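Folylpolyglutamate synthase (FolC) (Helicobacter pylori, PDB 6K8C) probably catalyses the ATP-dependent addition of glutamate to dihydropteroate and then to reduced folates, yielding dihydrofolate and folylpolyglutamates. Local coordinates at residues N40-I45 / H113-A118; A14-K19 / C119-Y124; K307-Y312 / K333-E338; D319-L324 / E355-E360; D175-I180 / Q198-N203. All coordinates share one frame; numbering follows the deposited sequence.

Interaction 1. Residues N40-I45 / H113-A118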
# COMPACT_ATOMS: atom_id res chain seq x y z
N ASN A 40 24.27 0.87 15.58
CA ASN A 40 25.32 1.27 16.50
C ASN A 40 24.91 2.51 17.30
O ASN A 40 25.00 2.52 18.53
CB ASN A 40 26.62 1.54 15.74
CG ASN A 40 27.38 0.27 15.38
OD1 ASN A 40 27.26 -0.76 16.06
ND2 ASN A 40 28.19 0.34 14.33
N ALA A 41 24.44 3.55 16.61
CA ALA A 41 24.13 4.80 17.29
C ALA A 41 22.86 4.72 18.12
O ALA A 41 22.70 5.47 19.08
CB ALA A 41 24.02 5.95 16.29
N PHE A 42 21.94 3.83 17.76
CA PHE A 42 20.68 3.75 18.49
C PHE A 42 20.44 2.37 19.08
O PHE A 42 20.78 2.13 20.24
CB PHE A 42 19.52 4.17 17.58
CG PHE A 42 19.49 5.65 17.30
CD1 PHE A 42 18.78 6.50 18.12
CD2 PHE A 42 20.17 6.18 16.21
CE1 PHE A 42 18.76 7.86 17.88
CE2 PHE A 42 20.15 7.54 15.97
CZ PHE A 42 19.44 8.38 16.80
N PHE A 43 19.86 1.45 18.31
CA PHE A 43 19.51 0.15 18.86
C PHE A 43 19.27 -0.85 17.75
O PHE A 43 19.03 -0.49 16.59
CB PHE A 43 18.27 0.25 19.76
CG PHE A 43 17.04 0.75 19.06
CD1 PHE A 43 16.19 -0.14 18.41
CD2 PHE A 43 16.73 2.10 19.04
CE1 PHE A 43 15.06 0.30 17.76
CE2 PHE A 43 15.60 2.55 18.39
CZ PHE A 43 14.76 1.65 17.75
N GLU A 44 19.32 -2.13 18.12
CA GLU A 44 18.92 -3.24 17.27
C GLU A 44 17.48 -3.58 17.65
O GLU A 44 17.23 -4.06 18.75
CB GLU A 44 19.85 -4.44 17.47
CG GLU A 44 19.65 -5.60 16.52
CD GLU A 44 20.99 -6.15 16.02
OE1 GLU A 44 20.99 -7.01 15.12
OE2 GLU A 44 22.03 -5.70 16.54
N ILE A 45 16.54 -3.30 16.74
CA ILE A 45 15.13 -3.42 17.07
C ILE A 45 14.79 -4.85 17.49
O ILE A 45 15.25 -5.83 16.87
CB ILE A 45 14.26 -2.94 15.89
CG1 ILE A 45 12.78 -2.94 16.28
CG2 ILE A 45 14.50 -3.80 14.65
CD1 ILE A 45 11.95 -1.88 15.57
N HIS A 113 22.60 12.93 12.89
CA HIS A 113 23.59 11.94 12.53
C HIS A 113 23.86 11.96 11.03
O HIS A 113 22.95 12.20 10.22
CB HIS A 113 23.15 10.54 12.96
CG HIS A 113 22.94 10.41 14.43
ND1 HIS A 113 23.80 9.72 15.25
CD2 HIS A 113 21.96 10.88 15.24
CE1 HIS A 113 23.37 9.77 16.50
NE2 HIS A 113 22.25 10.48 16.52
N ALA A 114 25.12 11.70 10.67
CA ALA A 114 25.53 11.78 9.28
C ALA A 114 24.75 10.80 8.40
O ALA A 114 24.41 11.12 7.26
CB ALA A 114 27.03 11.52 9.16
N PHE A 115 24.46 9.59 8.92
CA PHE A 115 23.77 8.61 8.09
C PHE A 115 22.36 9.08 7.72
O PHE A 115 21.82 8.66 6.69
CB PHE A 115 23.73 7.24 8.78
CG PHE A 115 23.07 7.23 10.13
CD1 PHE A 115 21.69 7.25 10.25
CD2 PHE A 115 23.83 7.17 11.29
CE1 PHE A 115 21.08 7.23 11.50
CE2 PHE A 115 23.24 7.15 12.53
CZ PHE A 115 21.86 7.18 12.64
N SER A 116 21.77 9.95 8.54
CA SER A 116 20.45 10.47 8.22
C SER A 116 20.50 11.41 7.02
O SER A 116 19.59 11.41 6.18
CB SER A 116 19.85 11.18 9.43
OG SER A 116 19.55 10.24 10.45
N SER A 117 21.55 12.23 6.92
CA SER A 117 21.69 13.10 5.76
C SER A 117 21.99 12.30 4.50
O SER A 117 21.61 12.72 3.40
CB SER A 117 22.78 14.14 6.00
OG SER A 117 22.38 15.08 6.97
N ALA A 118 22.66 11.15 4.64
CA ALA A 118 22.95 10.32 3.48
C ALA A 118 21.72 9.57 2.97
O ALA A 118 21.74 9.06 1.85
CB ALA A 118 24.06 9.32 3.82
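A small aromatic packing contact joins the C-terminal end of helix 28-41 to the start of helix 114-118, the latter within the Mur ligase middle domain. Phe42, the first residue to leave helical backbone angles, has the largest share of it. With its CG beside the backbone N (chi1 -72°), its ring reaches tip to tip toward His113, the N-cap residue of the second helix. CE2 of Phe42 lies over one face of the imidazole, while CZ of Phe42 comes to 3.5 Å from NE2 of His113; the two planes are tilted by 52°. The same CE2 of Phe42 meets CZ of Phe115 at 3.8 Å, each ring offering its edge. Phe115 takes the crowded position between its backbone N and carbonyl carbon (chi1 58°), and its CE2 touches CB of Ala41 at 4.0 Å. Met131 of helix 121-132 also touches Phe42. No hydrogen bond crosses between the segments, so cohesion rests on ring and methyl surfaces, and His113 is held here by its ring contacts alone.

Interaction 2. Residues A14-K19 / C119-Y124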
# COMPACT_ATOMS: atom_id res chain seq x y z
N ALA A 14 10.79 20.11 6.13
CA ALA A 14 11.92 20.73 5.44
C ALA A 14 13.02 19.72 5.15
O ALA A 14 13.65 19.77 4.09
CB ALA A 14 12.46 21.90 6.26
N PHE A 15 13.27 18.80 6.09
CA PHE A 15 14.31 17.79 5.87
C PHE A 15 13.96 16.87 4.71
O PHE A 15 14.84 16.48 3.93
CB PHE A 15 14.52 16.99 7.16
CG PHE A 15 15.75 16.14 7.15
CD1 PHE A 15 17.01 16.72 7.08
CD2 PHE A 15 15.66 14.76 7.24
CE1 PHE A 15 18.15 15.94 7.09
CE2 PHE A 15 16.79 13.98 7.25
CZ PHE A 15 18.04 14.56 7.17
N LEU A 16 12.68 16.50 4.58
CA LEU A 16 12.28 15.65 3.45
C LEU A 16 12.40 16.39 2.13
O LEU A 16 12.69 15.78 1.10
CB LEU A 16 10.86 15.14 3.65
CG LEU A 16 10.68 14.16 4.81
CD1 LEU A 16 9.22 13.75 4.95
CD2 LEU A 16 11.57 12.94 4.61
N GLU A 17 12.20 17.71 2.12
CA GLU A 17 12.31 18.44 0.87
C GLU A 17 13.75 18.54 0.36
O GLU A 17 13.96 18.82 -0.82
CB GLU A 17 11.69 19.83 1.01
CG GLU A 17 10.17 19.81 0.85
CD GLU A 17 9.47 20.98 1.51
OE1 GLU A 17 8.22 20.92 1.63
OE2 GLU A 17 10.14 21.96 1.90
N THR A 18 14.74 18.30 1.22
CA THR A 18 16.13 18.17 0.77
C THR A 18 16.42 16.80 0.16
O THR A 18 17.54 16.58 -0.31
CB THR A 18 17.10 18.41 1.92
OG1 THR A 18 17.16 17.24 2.75
CG2 THR A 18 16.67 19.61 2.75
N LYS A 19 15.46 15.88 0.18
CA LYS A 19 15.61 14.57 -0.43
C LYS A 19 14.55 14.44 -1.52
O LYS A 19 13.51 13.80 -1.30
CB LYS A 19 15.50 13.44 0.59
CG LYS A 19 16.45 13.58 1.77
CD LYS A 19 15.95 12.79 2.98
CE LYS A 19 16.95 12.81 4.13
NZ LYS A 19 18.38 12.58 3.74
N CYS A 119 20.66 9.49 3.77
CA CYS A 119 19.48 8.73 3.37
C CYS A 119 18.79 9.34 2.16
O CYS A 119 18.65 10.57 2.05
CB CYS A 119 18.46 8.68 4.51
SG CYS A 119 18.82 7.49 5.80
N SER A 120 18.34 8.48 1.25
CA SER A 120 17.31 8.87 0.32
C SER A 120 16.00 9.12 1.08
O SER A 120 15.87 8.81 2.26
CB SER A 120 17.09 7.78 -0.74
OG SER A 120 16.35 6.69 -0.20
N TYR A 121 15.03 9.69 0.37
CA TYR A 121 13.71 9.94 0.95
C TYR A 121 13.14 8.67 1.58
O TYR A 121 12.77 8.65 2.76
CB TYR A 121 12.78 10.49 -0.13
CG TYR A 121 11.37 10.80 0.30
CD1 TYR A 121 10.38 9.83 0.28
CD2 TYR A 121 11.01 12.09 0.69
CE1 TYR A 121 9.09 10.11 0.65
CE2 TYR A 121 9.72 12.39 1.07
CZ TYR A 121 8.76 11.39 1.04
OH TYR A 121 7.46 11.68 1.41
N PHE A 122 13.07 7.59 0.81
CA PHE A 122 12.47 6.36 1.32
C PHE A 122 13.34 5.71 2.38
O PHE A 122 12.82 5.11 3.32
CB PHE A 122 12.19 5.38 0.18
CG PHE A 122 11.50 4.12 0.63
CD1 PHE A 122 10.18 4.15 1.04
CD2 PHE A 122 12.18 2.91 0.68
CE1 PHE A 122 9.53 2.99 1.46
CE2 PHE A 122 11.55 1.75 1.10
CZ PHE A 122 10.23 1.79 1.50
N GLU A 123 14.67 5.82 2.25
CA GLU A 123 15.56 5.29 3.28
C GLU A 123 15.34 5.99 4.61
O GLU A 123 15.38 5.35 5.67
CB GLU A 123 17.02 5.40 2.83
CG GLU A 123 17.36 4.40 1.71
CD GLU A 123 18.67 4.70 1.01
OE1 GLU A 123 19.31 5.74 1.33
OE2 GLU A 123 19.07 3.90 0.15
N TYR A 124 15.10 7.31 4.59
CA TYR A 124 14.83 8.03 5.83
C TYR A 124 13.49 7.62 6.43
O TYR A 124 13.36 7.49 7.66
CB TYR A 124 14.87 9.54 5.59
CG TYR A 124 14.98 10.32 6.87
CD1 TYR A 124 16.08 10.17 7.71
CD2 TYR A 124 13.98 11.20 7.26
CE1 TYR A 124 16.19 10.89 8.89
CE2 TYR A 124 14.08 11.92 8.43
CZ TYR A 124 15.18 11.76 9.24
OH TYR A 124 15.28 12.47 10.41
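Lys19 NZ is gripped by two backbone carbonyls: Ser116 O, inside helix 114-118, and Cys119 O, just after it, the latter 2.6 Å from Lys19 NZ. The bond to Cys119 O is short and lies in the carbonyl plane, on a lone pair. To reach it the lysine runs nearly extended through CD and then bends at its last torsion (chi4 -45°), so that its buried ammonium turns into the carbonyls. Such a pair of peptide oxygens would favour the charged form. The aliphatic part is used as well, since CE of Lys19 crosses CB of Tyr124 at 4.1 Å. At the backbone, Lys19 O lies 3.6 Å from CB of Tyr121.

Here the end of helix 12-17 meets the beginning of helix 121-132 of the Mur ligase middle domain, a helix opened by a capping box. Ser120 OG accepts from Glu123 N, while Glu123 OE1 is met by Ser120 N at 2.9 Å from above the carboxylate plane; the other carboxylate oxygen forms a salt bridge with Arg30.

Beside it, Phe15 and Tyr124 make a T-shaped stack with centroids 4.8 Å apart and planes at 65°. Phe15 supplies the edge: its CE2 stands over the Tyr124 face, 3.4 Å from CZ of Tyr124, whose hydroxyl is bonded to His107. Leu16 touches both tyrosines, its CB 3.9 Å from CE2 of Tyr121 and its CD2 4.0 Å from CD2 of Tyr124.

Interaction 3. Residues K307-Y312 / K333-E338; sequences KIILIY and KVLILE
Leu335 shows how a strand residue is held by both backbone and side chain. Its N-H donates to Leu310 O at 2.7 Å, nearly along the C=O axis, and its own O accepts from Tyr312 N. From there CB of Leu335 sits 3.9 Å from Leu310 O and beside CG1 of Ile311. CG, set beside the backbone N (chi1 -62°), meets CG2 of Ile309 at 3.7 Å, and CD1 of Leu335 touches the same methyl at 3.8 Å. Phe364 and Ala362 also touch this side chain. Ile309 can present CG2 in this way because that branch stands anti to its backbone N.

On the other face of the sheet Val334 lies beside Leu310, and CG1 of Val334 reaches CB of Tyr312 at 4.1 Å. The tyrosine ring leads away from the strand pair, and its hydroxyl is bonded to His288. Two further bonds fix the register: Leu310 N to Lys333 O at 2.9 Å, and Leu337 N to Tyr312 O at 3.0 Å, where the donor stands above the carbonyl plane and the second strand has already ended. Segments 308-312 and 333-336 thus run parallel, inclined by 25°, with strand 373-376 beyond the first and strand 361-363 beyond the second. This is the strand pair of a beta-alpha-beta crossover through helix 320-327, in the sheet of the Mur ligase glutamate-ligase domain.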
# COMPACT_ATOMS: atom_id res chain seq x y z
N LYS A 307 -26.09 8.74 -11.18
CA LYS A 307 -24.88 8.78 -11.98
C LYS A 307 -24.03 9.98 -11.57
O LYS A 307 -24.55 11.07 -11.31
CB LYS A 307 -25.21 8.86 -13.47
CG LYS A 307 -25.77 7.57 -14.07
CD LYS A 307 -25.59 7.54 -15.59
CE LYS A 307 -26.45 6.47 -16.24
NZ LYS A 307 -26.35 6.52 -17.73
N ILE A 308 -22.71 9.78 -11.50
CA ILE A 308 -21.80 10.82 -11.06
C ILE A 308 -20.71 11.00 -12.11
O ILE A 308 -20.70 10.35 -13.15
CB ILE A 308 -21.18 10.51 -9.68
CG1 ILE A 308 -20.17 9.36 -9.77
CG2 ILE A 308 -22.26 10.19 -8.67
CD1 ILE A 308 -19.44 9.11 -8.47
N ILE A 309 -19.79 11.92 -11.83
CA ILE A 309 -18.68 12.24 -12.71
C ILE A 309 -17.43 11.52 -12.22
O ILE A 309 -17.16 11.47 -11.02
CB ILE A 309 -18.45 13.76 -12.76
CG1 ILE A 309 -19.72 14.47 -13.27
CG2 ILE A 309 -17.25 14.11 -13.62
CD1 ILE A 309 -19.58 15.98 -13.36
N LEU A 310 -16.67 10.95 -13.15
CA LEU A 310 -15.42 10.28 -12.83
C LEU A 310 -14.24 11.19 -13.14
O LEU A 310 -14.13 11.71 -14.25
CB LEU A 310 -15.29 8.97 -13.62
CG LEU A 310 -14.05 8.14 -13.31
CD1 LEU A 310 -14.11 7.58 -11.90
CD2 LEU A 310 -13.90 7.00 -14.32
N ILE A 311 -13.37 11.39 -12.15
CA ILE A 311 -12.10 12.09 -12.34
C ILE A 311 -11.01 11.03 -12.38
O ILE A 311 -10.82 10.29 -11.40
CB ILE A 311 -11.86 13.11 -11.21
CG1 ILE A 311 -12.91 14.22 -11.28
CG2 ILE A 311 -10.46 13.71 -11.31
CD1 ILE A 311 -13.05 15.02 -9.99
N TYR A 312 -10.30 10.93 -13.50
CA TYR A 312 -9.64 9.68 -13.83
C TYR A 312 -8.38 9.89 -14.66
O TYR A 312 -8.34 10.74 -15.55
CB TYR A 312 -10.61 8.77 -14.60
CG TYR A 312 -10.03 7.45 -15.08
CD1 TYR A 312 -10.03 6.33 -14.26
CD2 TYR A 312 -9.50 7.33 -16.36
CE1 TYR A 312 -9.51 5.12 -14.69
CE2 TYR A 312 -8.97 6.13 -16.80
CZ TYR A 312 -8.97 5.03 -15.96
OH TYR A 312 -8.45 3.83 -16.40
N LYS A 333 -20.08 11.20 -16.98
CA LYS A 333 -19.03 11.94 -17.67
C LYS A 333 -17.70 11.62 -17.02
O LYS A 333 -17.63 11.38 -15.81
CB LYS A 333 -19.30 13.45 -17.64
CG LYS A 333 -18.41 14.27 -18.57
CD LYS A 333 -18.85 15.72 -18.64
CE LYS A 333 -18.02 16.50 -19.65
NZ LYS A 333 -18.06 17.97 -19.40
N VAL A 334 -16.65 11.61 -17.83
CA VAL A 334 -15.28 11.40 -17.35
C VAL A 334 -14.51 12.69 -17.53
O VAL A 334 -14.45 13.24 -18.63
CB VAL A 334 -14.59 10.25 -18.10
CG1 VAL A 334 -13.17 10.06 -17.57
CG2 VAL A 334 -15.39 8.95 -17.96
N LEU A 335 -13.90 13.17 -16.45
CA LEU A 335 -12.97 14.29 -16.51
C LEU A 335 -11.56 13.73 -16.37
O LEU A 335 -11.20 13.21 -15.31
CB LEU A 335 -13.27 15.32 -15.43
CG LEU A 335 -14.65 15.99 -15.51
CD1 LEU A 335 -14.85 16.97 -14.37
CD2 LEU A 335 -14.85 16.68 -16.86
N ILE A 336 -10.78 13.81 -17.44
CA ILE A 336 -9.42 13.28 -17.41
C ILE A 336 -8.53 14.22 -16.60
O ILE A 336 -8.47 15.42 -16.87
CB ILE A 336 -8.88 13.10 -18.84
CG1 ILE A 336 -9.83 12.24 -19.67
CG2 ILE A 336 -7.48 12.50 -18.80
CD1 ILE A 336 -9.60 12.33 -21.16
N LEU A 337 -7.85 13.66 -15.60
CA LEU A 337 -6.89 14.42 -14.78
C LEU A 337 -5.54 14.37 -15.48
O LEU A 337 -4.77 13.43 -15.33
CB LEU A 337 -6.81 13.86 -13.37
CG LEU A 337 -6.07 14.74 -12.36
CD1 LEU A 337 -6.78 16.06 -12.19
CD2 LEU A 337 -5.93 14.05 -11.01
N GLU A 338 -5.26 15.42 -16.26
CA GLU A 338 -4.02 15.53 -17.00
C GLU A 338 -2.81 15.27 -16.11
O GLU A 338 -2.64 15.93 -15.08
CB GLU A 338 -3.92 16.93 -17.62
CG GLU A 338 -2.98 17.04 -18.80
CD GLU A 338 -3.57 17.89 -19.91
OE1 GLU A 338 -3.88 19.07 -19.63
OE2 GLU A 338 -3.71 17.39 -21.04

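Interaction 4. Residues D319-L324 / E355-E360; sequences DAFLVL and ETLGLE
Two consecutive beta-alpha-beta units of the Mur ligase glutamate-ligase domain bring their connecting helices side by side here: helix 320-327, which follows strand 308-312, and the last turn of helix 347-357, which leads to strand 361-363. The contact is wholly apolar across the gap, and Leu357 is its centre. Its CG stands beside the backbone N (chi1 -76°), so that the two methyls part to different partners. CD1 of Leu357 presses on CB of Leu324 at 3.6 Å, and CD2 of Leu357 reaches CE1 of Phe321, also at 3.6 Å. The ring of Phe321, its CG anti to the backbone N (chi1 172°), swings obliquely across the leucine and brings the same CE1 to 4.1 Å from CG2 of Thr356. The hydroxyl of Thr356 is turned back to Gly352 O of its own helix.

At Gly358 the helix ends in a Schellman motif, the glycine taking a positive phi of 77°. The chain then brings Leu359 to the same interface, where its CD1 lies 4.3 Å from CB of Leu324. Leu324 continues the packing inward onto Leu310 and Tyr312 of strand 308-312, while Leu350 and Leu354 of helix 347-357 also touch it. At the opposite end of the first segment Asp319 caps helix 320-327, its OD1 accepting from Leu322 N at 3.2 Å from above the carboxylate plane.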
# COMPACT_ATOMS: atom_id res chain seq x y z
N ASP A 319 -5.57 -2.19 -17.40
CA ASP A 319 -6.70 -2.46 -18.30
C ASP A 319 -7.74 -1.36 -18.10
O ASP A 319 -8.77 -1.53 -17.46
CB ASP A 319 -7.28 -3.84 -18.02
CG ASP A 319 -8.29 -4.28 -19.08
OD1 ASP A 319 -8.68 -3.45 -19.93
OD2 ASP A 319 -8.69 -5.46 -19.06
N ALA A 320 -7.44 -0.19 -18.69
CA ALA A 320 -8.33 0.95 -18.55
C ALA A 320 -9.70 0.66 -19.14
O ALA A 320 -10.72 1.07 -18.57
CB ALA A 320 -7.71 2.18 -19.22
N PHE A 321 -9.75 -0.04 -20.27
CA PHE A 321 -11.02 -0.31 -20.94
C PHE A 321 -11.99 -1.04 -20.01
O PHE A 321 -13.13 -0.61 -19.83
CB PHE A 321 -10.78 -1.13 -22.22
CG PHE A 321 -12.03 -1.61 -22.87
CD1 PHE A 321 -12.73 -0.79 -23.74
CD2 PHE A 321 -12.53 -2.88 -22.61
CE1 PHE A 321 -13.89 -1.23 -24.35
CE2 PHE A 321 -13.69 -3.32 -23.20
CZ PHE A 321 -14.37 -2.50 -24.07
N LEU A 322 -11.54 -2.14 -19.41
CA LEU A 322 -12.43 -2.93 -18.57
C LEU A 322 -12.88 -2.15 -17.34
O LEU A 322 -14.06 -2.20 -16.96
CB LEU A 322 -11.72 -4.22 -18.15
CG LEU A 322 -12.54 -5.20 -17.30
CD1 LEU A 322 -13.90 -5.45 -17.94
CD2 LEU A 322 -11.77 -6.51 -17.12
N VAL A 323 -11.96 -1.41 -16.72
CA VAL A 323 -12.31 -0.64 -15.53
C VAL A 323 -13.38 0.40 -15.85
O VAL A 323 -14.37 0.53 -15.13
CB VAL A 323 -11.04 -0.01 -14.93
CG1 VAL A 323 -11.39 1.20 -14.08
CG2 VAL A 323 -10.28 -1.05 -14.12
N LEU A 324 -13.20 1.13 -16.95
CA LEU A 324 -14.18 2.13 -17.34
C LEU A 324 -15.49 1.48 -17.78
O LEU A 324 -16.57 2.05 -17.56
CB LEU A 324 -13.61 3.01 -18.46
CG LEU A 324 -12.40 3.85 -18.03
CD1 LEU A 324 -11.65 4.38 -19.23
CD2 LEU A 324 -12.85 4.99 -17.12
N GLU A 355 -14.26 6.89 -26.17
CA GLU A 355 -15.15 6.97 -27.33
C GLU A 355 -15.71 5.60 -27.69
O GLU A 355 -16.90 5.48 -28.00
CB GLU A 355 -14.41 7.60 -28.51
CG GLU A 355 -14.40 9.13 -28.47
CD GLU A 355 -13.24 9.74 -29.24
OE1 GLU A 355 -12.74 9.09 -30.18
OE2 GLU A 355 -12.83 10.87 -28.90
N THR A 356 -14.88 4.56 -27.64
CA THR A 356 -15.38 3.20 -27.84
C THR A 356 -16.49 2.88 -26.85
O THR A 356 -17.49 2.24 -27.19
CB THR A 356 -14.25 2.19 -27.71
OG1 THR A 356 -13.29 2.39 -28.75
CG2 THR A 356 -14.79 0.76 -27.79
N LEU A 357 -16.35 3.34 -25.60
CA LEU A 357 -17.31 3.02 -24.56
C LEU A 357 -18.54 3.91 -24.59
O LEU A 357 -19.53 3.59 -23.92
CB LEU A 357 -16.63 3.10 -23.20
CG LEU A 357 -15.73 1.89 -22.93
CD1 LEU A 357 -14.82 2.14 -21.74
CD2 LEU A 357 -16.56 0.63 -22.73
N GLY A 358 -18.53 5.01 -25.34
CA GLY A 358 -19.65 5.92 -25.33
C GLY A 358 -19.73 6.82 -24.12
O GLY A 358 -20.83 7.22 -23.72
N LEU A 359 -18.60 7.15 -23.51
CA LEU A 359 -18.56 8.01 -22.34
C LEU A 359 -18.17 9.42 -22.76
O LEU A 359 -17.10 9.62 -23.36
CB LEU A 359 -17.56 7.48 -21.31
CG LEU A 359 -17.98 6.30 -20.43
CD1 LEU A 359 -16.75 5.64 -19.79
CD2 LEU A 359 -18.97 6.75 -19.36
N GLU A 360 -19.03 10.39 -22.46
CA GLU A 360 -18.64 11.79 -22.63
C GLU A 360 -17.43 12.09 -21.77
O GLU A 360 -17.27 11.55 -20.67
CB GLU A 360 -19.79 12.73 -22.25
CG GLU A 360 -21.17 12.26 -22.66
CD GLU A 360 -21.46 12.52 -24.12
OE1 GLU A 360 -20.69 13.28 -24.75
OE2 GLU A 360 -22.45 11.96 -24.64

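Interaction 5. Residues D175-I180 / Q198-N203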
# COMPACT_ATOMS: atom_id res chain seq x y z
N ASP A 175 11.83 -6.15 -16.86
CA ASP A 175 10.86 -6.15 -17.95
C ASP A 175 9.90 -7.34 -17.85
O ASP A 175 8.70 -7.16 -17.62
CB ASP A 175 11.57 -6.17 -19.30
CG ASP A 175 10.60 -6.32 -20.47
OD1 ASP A 175 9.94 -5.32 -20.82
OD2 ASP A 175 10.51 -7.43 -21.03
N SER A 176 10.43 -8.55 -18.02
CA SER A 176 9.62 -9.75 -18.02
C SER A 176 9.09 -10.06 -16.62
O SER A 176 9.63 -9.61 -15.61
CB SER A 176 10.42 -10.94 -18.54
OG SER A 176 11.43 -11.31 -17.62
N LEU A 177 8.02 -10.85 -16.58
CA LEU A 177 7.45 -11.26 -15.30
C LEU A 177 8.42 -12.14 -14.51
O LEU A 177 8.47 -12.05 -13.28
CB LEU A 177 6.12 -12.00 -15.52
CG LEU A 177 5.37 -12.44 -14.26
CD1 LEU A 177 4.94 -11.23 -13.44
CD2 LEU A 177 4.17 -13.30 -14.62
N GLU A 178 9.19 -12.98 -15.20
CA GLU A 178 10.21 -13.77 -14.50
C GLU A 178 11.24 -12.87 -13.84
O GLU A 178 11.67 -13.13 -12.71
CB GLU A 178 10.87 -14.74 -15.48
CG GLU A 178 12.17 -15.37 -14.96
CD GLU A 178 11.93 -16.68 -14.23
OE1 GLU A 178 11.02 -17.43 -14.62
OE2 GLU A 178 12.67 -16.96 -13.25
N SER A 179 11.63 -11.79 -14.52
CA SER A 179 12.60 -10.87 -13.96
C SER A 179 12.03 -10.13 -12.76
O SER A 179 12.75 -9.87 -11.78
CB SER A 179 13.07 -9.88 -15.03
OG SER A 179 13.84 -8.83 -14.46
N ILE A 180 10.75 -9.76 -12.81
CA ILE A 180 10.12 -9.12 -11.66
C ILE A 180 10.11 -10.07 -10.47
O ILE A 180 10.51 -9.70 -9.36
CB ILE A 180 8.69 -8.66 -12.01
CG1 ILE A 180 8.70 -7.77 -13.26
CG2 ILE A 180 8.06 -7.94 -10.82
CD1 ILE A 180 9.48 -6.50 -13.10
N GLN A 198 0.85 -16.48 -10.21
CA GLN A 198 0.94 -17.08 -11.52
C GLN A 198 1.96 -18.22 -11.51
O GLN A 198 2.86 -18.28 -10.66
CB GLN A 198 1.33 -16.03 -12.57
CG GLN A 198 0.24 -15.02 -12.85
CD GLN A 198 0.68 -13.95 -13.82
OE1 GLN A 198 1.05 -14.24 -14.95
NE2 GLN A 198 0.64 -12.70 -13.38
N GLU A 199 1.81 -19.14 -12.47
CA GLU A 199 2.54 -20.41 -12.41
C GLU A 199 4.05 -20.20 -12.42
O GLU A 199 4.77 -20.83 -11.63
CB GLU A 199 2.11 -21.30 -13.58
CG GLU A 199 2.85 -22.62 -13.64
CD GLU A 199 2.63 -23.34 -14.96
OE1 GLU A 199 1.72 -22.91 -15.72
OE2 GLU A 199 3.35 -24.32 -15.24
N LEU A 200 4.56 -19.34 -13.30
CA LEU A 200 6.00 -19.13 -13.35
C LEU A 200 6.52 -18.49 -12.06
O LEU A 200 7.66 -18.78 -11.66
CB LEU A 200 6.38 -18.27 -14.57
CG LEU A 200 6.08 -16.77 -14.62
CD1 LEU A 200 7.28 -15.95 -14.16
CD2 LEU A 200 5.68 -16.38 -16.03
N VAL A 201 5.72 -17.65 -11.41
CA VAL A 201 6.16 -17.01 -10.18
C VAL A 201 6.23 -18.03 -9.04
O VAL A 201 7.20 -18.05 -8.27
CB VAL A 201 5.24 -15.83 -9.83
CG1 VAL A 201 5.62 -15.22 -8.47
CG2 VAL A 201 5.30 -14.77 -10.93
N LEU A 202 5.22 -18.90 -8.93
CA LEU A 202 5.28 -19.96 -7.93
C LEU A 202 6.47 -20.88 -8.18
O LEU A 202 7.16 -21.28 -7.23
CB LEU A 202 3.97 -20.76 -7.94
CG LEU A 202 3.86 -21.89 -6.90
CD1 LEU A 202 4.18 -21.39 -5.49
CD2 LEU A 202 2.49 -22.55 -6.95
N ASN A 203 6.72 -21.22 -9.44
CA ASN A 203 7.89 -22.04 -9.79
C ASN A 203 9.18 -21.35 -9.37
O ASN A 203 10.07 -21.97 -8.78
CB ASN A 203 7.90 -22.32 -11.29
CG ASN A 203 7.10 -23.55 -11.66
OD1 ASN A 203 6.94 -24.46 -10.85
ND2 ASN A 203 6.62 -23.59 -12.90
O HOH W 1 9.94 -19.77 -13.15
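Gln198, the N-cap residue of helix 199-211, makes the first touch: its side chain runs out extended beyond CG and lays its amide against Leu177, with OE1 of Gln198 only 3.3 Å from CD2 of Leu177, a polar atom resting on a methyl. Leu200 comes next and spreads over the first turn of helix 177-185. It holds CG in the crowded position between its backbone N and carbonyl carbon (chi1 73°), which sends CD2 of Leu200 to 3.7 Å from CD2 of Leu177 and CD1 of Leu200 to 3.7 Å from CA of Glu178. Its carbonyl does separate work: a water donates to Leu200 O at 2.9 Å and to Glu178 OE1 at 3.0 Å, bridging the helices where no direct hydrogen bond joins them. Glu178 bends at chi2 (91°) toward this water, and its other oxygen, OE2, is bonded to Gln182. Val201 completes the contact deeper in, its CG2 meeting CG of Leu177 at 4.1 Å nearly at a right angle. Leu177 and Val201 continue onto Tyr167 and Ile165 respectively. The two helices are successive connections of the Mur ligase middle domain: helix 177-185 leads from strand 159-162 to strand 191-194, and helix 199-211 from there to strand 215-218.

Interactions 3 and 4 are buried and belong to one domain: their segments alternate along the chain, Glu360 is joined to Val334 by a backbone bond, and the helix pair packs against the strand pair through Leu324 on Leu310. Backbone hydrogen bonds dominate the first, apolar side-chain packing the second. Interactions 1, 2 and 5 are partly buried. Interaction 1 is nested within the loop closed by interaction 2, and they share Lys19 bound to Ser116; aromatic rings serve both, but only interaction 2 adds a charged group on carbonyls. Interaction 5, about 36 Å from interaction 1 between centres, joins two helices with a water bridging them.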